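Local atomic coordinates of ribonuclease (Chelonia mydas, PDB entry 2ZPO), a protein that probably cleaves single- and double-stranded RNA on the 3' side of pyrimidine nucleotides, as a secreted egg-white endonuclease of the pancreatic ribonuclease family. Residues F76-C81 with Q101-A106. Sequence-based numbering, arbitrary orientation.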
loop_
_atom_site.group_PDB
_atom_site.type_symbol
_atom_site.label_atom_id
_atom_site.label_comp_id
_atom_site.label_asym_id
_atom_site.label_seq_id
_atom_site.Cartn_x
_atom_site.Cartn_y
_atom_site.Cartn_z
ATOM N N PHE A 76 2.013 -0.107 11.619
ATOM C CA PHE A 76 0.824 -0.686 11.013
ATOM C C PHE A 76 1.083 -2.111 10.551
ATOM O O PHE A 76 2.199 -2.423 10.180
ATOM C CB PHE A 76 0.409 0.130 9.775
ATOM C CG PHE A 76 -0.008 1.534 10.091
ATOM C CD1 PHE A 76 0.864 2.590 9.890
ATOM C CD2 PHE A 76 -1.266 1.801 10.646
ATOM C CE1 PHE A 76 0.485 3.898 10.200
ATOM C CE2 PHE A 76 -1.634 3.115 10.960
ATOM C CZ PHE A 76 -0.764 4.162 10.706
ATOM N N ALA A 77 0.045 -2.956 10.596
ATOM C CA ALA A 77 0.102 -4.251 9.912
ATOM C C ALA A 77 0.188 -3.964 8.403
ATOM O O ALA A 77 -0.602 -3.183 7.855
ATOM C CB ALA A 77 -1.141 -5.067 10.212
ATOM N N LEU A 78 1.131 -4.620 7.731
ATOM C CA LEU A 78 1.391 -4.443 6.293
ATOM C C LEU A 78 1.503 -5.771 5.583
ATOM O O LEU A 78 1.969 -6.756 6.172
ATOM C CB LEU A 78 2.722 -3.717 6.077
ATOM C CG LEU A 78 2.971 -2.392 6.775
ATOM C CD1 LEU A 78 4.349 -1.898 6.423
ATOM C CD2 LEU A 78 1.918 -1.346 6.377
ATOM N N THR A 79 1.070 -5.802 4.326
ATOM C CA THR A 79 1.448 -6.901 3.440
ATOM C C THR A 79 2.110 -6.287 2.217
ATOM O O THR A 79 1.552 -5.367 1.585
ATOM C CB THR A 79 0.237 -7.730 2.998
ATOM O OG1 THR A 79 -0.451 -8.181 4.171
ATOM C CG2 THR A 79 0.676 -8.960 2.151
ATOM N N THR A 80 3.285 -6.808 1.885
ATOM C CA THR A 80 4.070 -6.310 0.759
ATOM C C THR A 80 4.125 -7.388 -0.299
ATOM O O THR A 80 4.485 -8.533 -0.003
ATOM C CB THR A 80 5.485 -5.836 1.208
ATOM O OG1 THR A 80 5.345 -4.917 2.300
ATOM C CG2 THR A 80 6.178 -5.146 0.084
ATOM N N CYS A 81 3.744 -7.014 -1.521
ATOM C CA CYS A 81 3.696 -7.916 -2.655
ATOM C C CYS A 81 4.748 -7.493 -3.671
ATOM O O CYS A 81 4.853 -6.311 -3.982
ATOM C CB CYS A 81 2.312 -7.856 -3.307
ATOM S SG CYS A 81 0.963 -8.219 -2.160
ATOM N N GLN A 101 5.112 -2.231 10.863
ATOM C CA GLN A 101 6.147 -1.224 10.640
ATOM C C GLN A 101 5.505 0.147 10.538
ATOM O O GLN A 101 4.355 0.255 10.079
ATOM C CB GLN A 101 6.868 -1.509 9.326
ATOM C CG GLN A 101 7.698 -2.805 9.317
ATOM C CD GLN A 101 8.521 -2.901 8.068
ATOM O OE1 GLN A 101 9.610 -2.321 7.983
ATOM N NE2 GLN A 101 7.987 -3.571 7.066
ATOM N N ARG A 102 6.243 1.169 10.984
ATOM C CA ARG A 102 5.862 2.546 10.635
ATOM C C ARG A 102 6.028 2.720 9.127
ATOM O O ARG A 102 6.771 1.986 8.459
ATOM C CB ARG A 102 6.697 3.590 11.405
ATOM C CG ARG A 102 6.521 3.499 12.941
ATOM C CD ARG A 102 7.583 4.306 13.696
ATOM N NE ARG A 102 7.607 5.707 13.318
ATOM C CZ ARG A 102 8.663 6.384 12.871
ATOM N NH1 ARG A 102 9.854 5.809 12.757
ATOM N NH2 ARG A 102 8.527 7.668 12.575
ATOM N N ILE A 103 5.316 3.698 8.587
ATOM C CA ILE A 103 5.341 3.930 7.141
ATOM C C ILE A 103 5.605 5.395 6.802
ATOM O O ILE A 103 5.299 6.302 7.598
ATOM C CB ILE A 103 4.028 3.454 6.423
ATOM C CG1 ILE A 103 2.793 4.220 6.923
ATOM C CG2 ILE A 103 3.867 1.932 6.582
ATOM C CD1 ILE A 103 1.496 3.955 6.142
ATOM N N ARG A 104 6.136 5.595 5.582
ATOM C CA ARG A 104 6.447 6.920 5.044
ATOM C C ARG A 104 5.575 7.077 3.817
ATOM O O ARG A 104 5.623 6.233 2.905
ATOM C CB ARG A 104 7.942 7.021 4.658
ATOM C CG ARG A 104 8.311 8.360 4.036
ATOM C CD ARG A 104 9.800 8.532 3.871
ATOM N NE ARG A 104 10.420 8.691 5.183
ATOM C CZ ARG A 104 11.724 8.737 5.391
ATOM N NH1 ARG A 104 12.555 8.643 4.350
ATOM N NH2 ARG A 104 12.178 8.874 6.631
ATOM N N ILE A 105 4.712 8.071 3.854
ATOM C CA ILE A 105 3.812 8.349 2.723
ATOM C C ILE A 105 4.036 9.790 2.202
ATOM O O ILE A 105 4.665 10.589 2.874
ATOM C CB ILE A 105 2.301 8.100 3.095
ATOM C CG1 ILE A 105 1.820 9.073 4.182
ATOM C CG2 ILE A 105 2.105 6.645 3.525
ATOM C CD1 ILE A 105 0.302 8.951 4.485
ATOM N N ALA A 106 3.544 10.079 0.998
ATOM C CA ALA A 106 3.501 11.462 0.511
ATOM C C ALA A 106 2.113 11.992 0.743
ATOM O O ALA A 106 1.116 11.320 0.411
ATOM C CB ALA A 106 3.822 11.517 -0.977
#
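Two backbone hydrogen bonds join the segments at one antiparallel, hydrogen-bonded pair, F76 with Q101. F76 N donates to Q101 O at 2.8 Å, in a bond nearly straight at the hydrogen (170°). The donor lies well above the carbonyl plane. Q101 N returns the bond to F76 O at 3.0 Å and lies closer to that carbonyl's plane. Beyond this pair the segments diverge, their axes 76° apart, and contact passes to the side chains.

The apolar contact centres on I103, whose two branches serve different partners. CG1 of I103 is flanked by both backbone N and carbonyl carbon (chi1 62°), a crowded rotamer. From there CG1 meets CD1 of the F76 ring at 3.9 Å, an oblique approach. The CG2 methyl turns to L78 and lies 3.8 Å from L78 CD2. The other methyl of L78, CD1, touches Q101 CB at 3.9 Å, and these two side chains cross at about a right angle.

V47 packs on both F76 and L78, and Y115 on I103, so neighbouring strands continue this buried cluster. L78 also packs on T45, which probably binds substrate. The contact lies in the long, bent antiparallel hairpin of strands 69-83 and 94-108 of the V-shaped pancreatic ribonuclease fold.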